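Local atomic coordinates of dihydrocoumarin hydrolase, AncDHCH1 (Pseudomonas sp., PDB entry 6C2C), a protein that probably hydrolyses the lactone dihydrocoumarin, using a pair of zinc ions held in a metallo-beta-lactamase fold. Residues G18-M23 and V294-A299. Numbering follows the deposited sequence.
Sequences GFYRMM and VNYSVA
Tyr20 reaches across from the edge strand 19-24 and sets its phenol hydroxyl against the backbone of the C-terminal tail. Its CG stands anti to the backbone N (chi1 -179°), which extends the ring out from the strand toward residues 294-297. There the amide N of Ser297 donates a hydrogen bond to Tyr20 OH at 3.0 Å, arriving at the ring edge near its plane with an N-H...O angle of 151°. A water, also at the edge and in the ring plane, lies 2.6 Å from Tyr20 OH and donates to the carbonyl O of Asn295 at 2.8 Å, so the hydroxyl is tied to the tail both directly and through solvent. The ring of Tyr296 lies obliquely to that of Tyr20, with CD1 of Tyr296 3.8 Å from CE1 of Tyr20. In the two-sheet core of the metallo-beta-lactamase fold, strand 19-24 borders one sheet and strand 288-293, which leads into the tail, borders the other; the contact thus joins the outer margins of the two sheets at the protein surface. Val294 points toward strand 19-24 and divides its methyls between two neighbours: CG2 meets CE2 of Tyr20 at 4.2 Å, while CG1 approaches SD of Met22 at the same distance. Met22 and Val294 both also pack on Leu268 and Ile279 of the second sheet, and the Tyr20 side chain touches Phe276 and Pro277.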
loop_
_atom_site.group_PDB
_atom_site.type_symbol
_atom_site.label_atom_id
_atom_site.label_comp_id
_atom_site.label_asym_id
_atom_site.label_seq_id
_atom_site.Cartn_x
_atom_site.Cartn_y
_atom_site.Cartn_z
ATOM N N GLY A 18 11.869 8.538 -3.605
ATOM C CA GLY A 18 10.469 8.422 -3.210
ATOM C C GLY A 18 10.274 8.103 -1.739
ATOM O O GLY A 18 9.929 6.962 -1.395
ATOM N N PHE A 19 10.528 9.072 -0.875
ATOM C CA PHE A 19 10.108 8.974 0.527
ATOM C C PHE A 19 9.576 10.329 0.945
ATOM O O PHE A 19 9.928 11.366 0.351
ATOM C CB PHE A 19 11.219 8.469 1.477
ATOM C CG PHE A 19 12.366 9.431 1.724
ATOM C CD1 PHE A 19 13.454 9.428 0.845
ATOM C CD2 PHE A 19 12.361 10.289 2.824
ATOM C CE1 PHE A 19 14.538 10.282 1.073
ATOM C CE2 PHE A 19 13.449 11.136 3.063
ATOM C CZ PHE A 19 14.518 11.107 2.197
ATOM N N TYR A 20 8.691 10.315 1.943
ATOM C CA TYR A 20 8.100 11.555 2.444
ATOM C C TYR A 20 7.972 11.426 3.947
ATOM O O TYR A 20 7.309 10.510 4.440
ATOM C CB TYR A 20 6.730 11.831 1.780
ATOM C CG TYR A 20 6.180 13.112 2.307
ATOM C CD1 TYR A 20 6.757 14.322 1.947
ATOM C CD2 TYR A 20 5.153 13.117 3.244
ATOM C CE1 TYR A 20 6.319 15.512 2.490
ATOM C CE2 TYR A 20 4.667 14.301 3.803
ATOM C CZ TYR A 20 5.280 15.506 3.438
ATOM O OH TYR A 20 4.795 16.680 3.989
ATOM N N ARG A 21 8.621 12.330 4.695
ATOM C CA ARG A 21 8.615 12.317 6.156
ATOM C C ARG A 21 7.450 13.119 6.712
ATOM O O ARG A 21 7.202 14.250 6.281
ATOM C CB ARG A 21 9.915 12.954 6.657
ATOM C CG ARG A 21 10.317 12.461 8.050
ATOM C CD ARG A 21 11.010 11.077 7.906
ATOM N NE ARG A 21 12.350 11.333 7.359
ATOM C CZ ARG A 21 13.219 10.384 7.044
ATOM N NH1 ARG A 21 12.920 9.099 7.222
ATOM N NH2 ARG A 21 14.411 10.746 6.572
ATOM N N MET A 22 6.810 12.583 7.754
ATOM C CA MET A 22 5.698 13.267 8.408
ATOM C C MET A 22 5.726 12.898 9.884
ATOM O O MET A 22 5.745 11.712 10.192
ATOM C CB MET A 22 4.356 12.857 7.756
ATOM C CG MET A 22 3.173 13.668 8.240
ATOM S SD MET A 22 1.634 12.961 7.664
ATOM C CE MET A 22 1.495 11.535 8.717
ATOM N N MET A 23 5.692 13.874 10.788
ATOM C CA MET A 23 5.534 13.548 12.195
ATOM C C MET A 23 4.080 13.307 12.535
ATOM O O MET A 23 3.161 13.914 11.945
ATOM C CB MET A 23 6.112 14.652 13.101
ATOM C CG MET A 23 7.603 14.807 12.974
ATOM S SD MET A 23 8.534 13.330 13.403
ATOM C CE MET A 23 8.031 13.017 15.104
ATOM N N VAL A 294 -2.146 15.868 2.477
ATOM C CA VAL A 294 -1.411 16.624 3.485
ATOM C C VAL A 294 -0.611 17.768 2.858
ATOM O O VAL A 294 -0.052 17.666 1.755
ATOM C CB VAL A 294 -0.458 15.741 4.318
ATOM C CG1 VAL A 294 -1.265 14.896 5.290
ATOM C CG2 VAL A 294 0.490 14.907 3.449
ATOM N N ASN A 295 -0.520 18.834 3.613
ATOM C CA ASN A 295 0.301 19.991 3.272
ATOM C C ASN A 295 1.777 19.595 3.309
ATOM O O ASN A 295 2.248 18.939 4.252
ATOM C CB ASN A 295 0.010 21.103 4.300
ATOM C CG ASN A 295 0.597 22.446 3.920
ATOM O OD1 ASN A 295 0.328 22.953 2.827
ATOM N ND2 ASN A 295 1.402 23.046 4.837
ATOM N N TYR A 296 2.537 20.050 2.317
ATOM C CA TYR A 296 3.975 19.790 2.328
ATOM C C TYR A 296 4.633 20.429 3.542
ATOM O O TYR A 296 4.490 21.640 3.768
ATOM C CB TYR A 296 4.594 20.322 1.035
ATOM C CG TYR A 296 6.092 20.119 0.955
ATOM C CD1 TYR A 296 6.618 18.845 0.702
ATOM C CD2 TYR A 296 6.982 21.188 1.118
ATOM C CE1 TYR A 296 7.996 18.639 0.567
ATOM C CE2 TYR A 296 8.367 20.981 1.042
ATOM C CZ TYR A 296 8.851 19.720 0.770
ATOM O OH TYR A 296 10.202 19.578 0.670
ATOM N N SER A 297 5.366 19.620 4.328
ATOM C CA SER A 297 5.984 20.095 5.547
ATOM C C SER A 297 7.432 19.634 5.621
ATOM O O SER A 297 7.749 18.483 5.278
ATOM C CB SER A 297 5.139 19.593 6.753
ATOM O OG SER A 297 5.634 20.060 7.982
ATOM N N VAL A 298 8.294 20.514 6.130
ATOM C CA VAL A 298 9.726 20.258 6.287
ATOM C C VAL A 298 10.096 20.615 7.711
ATOM O O VAL A 298 9.859 21.751 8.140
ATOM C CB VAL A 298 10.580 21.095 5.325
ATOM C CG1 VAL A 298 12.071 20.810 5.548
ATOM C CG2 VAL A 298 10.170 20.851 3.944
ATOM N N ALA A 299 10.706 19.665 8.429
ATOM C CA ALA A 299 11.075 19.845 9.851
ATOM C C ALA A 299 11.870 21.115 10.132
ATOM O O ALA A 299 12.836 21.415 9.418
ATOM C CB ALA A 299 11.859 18.640 10.307
HETATM O O HOH W 1 2.929 16.659 5.728
#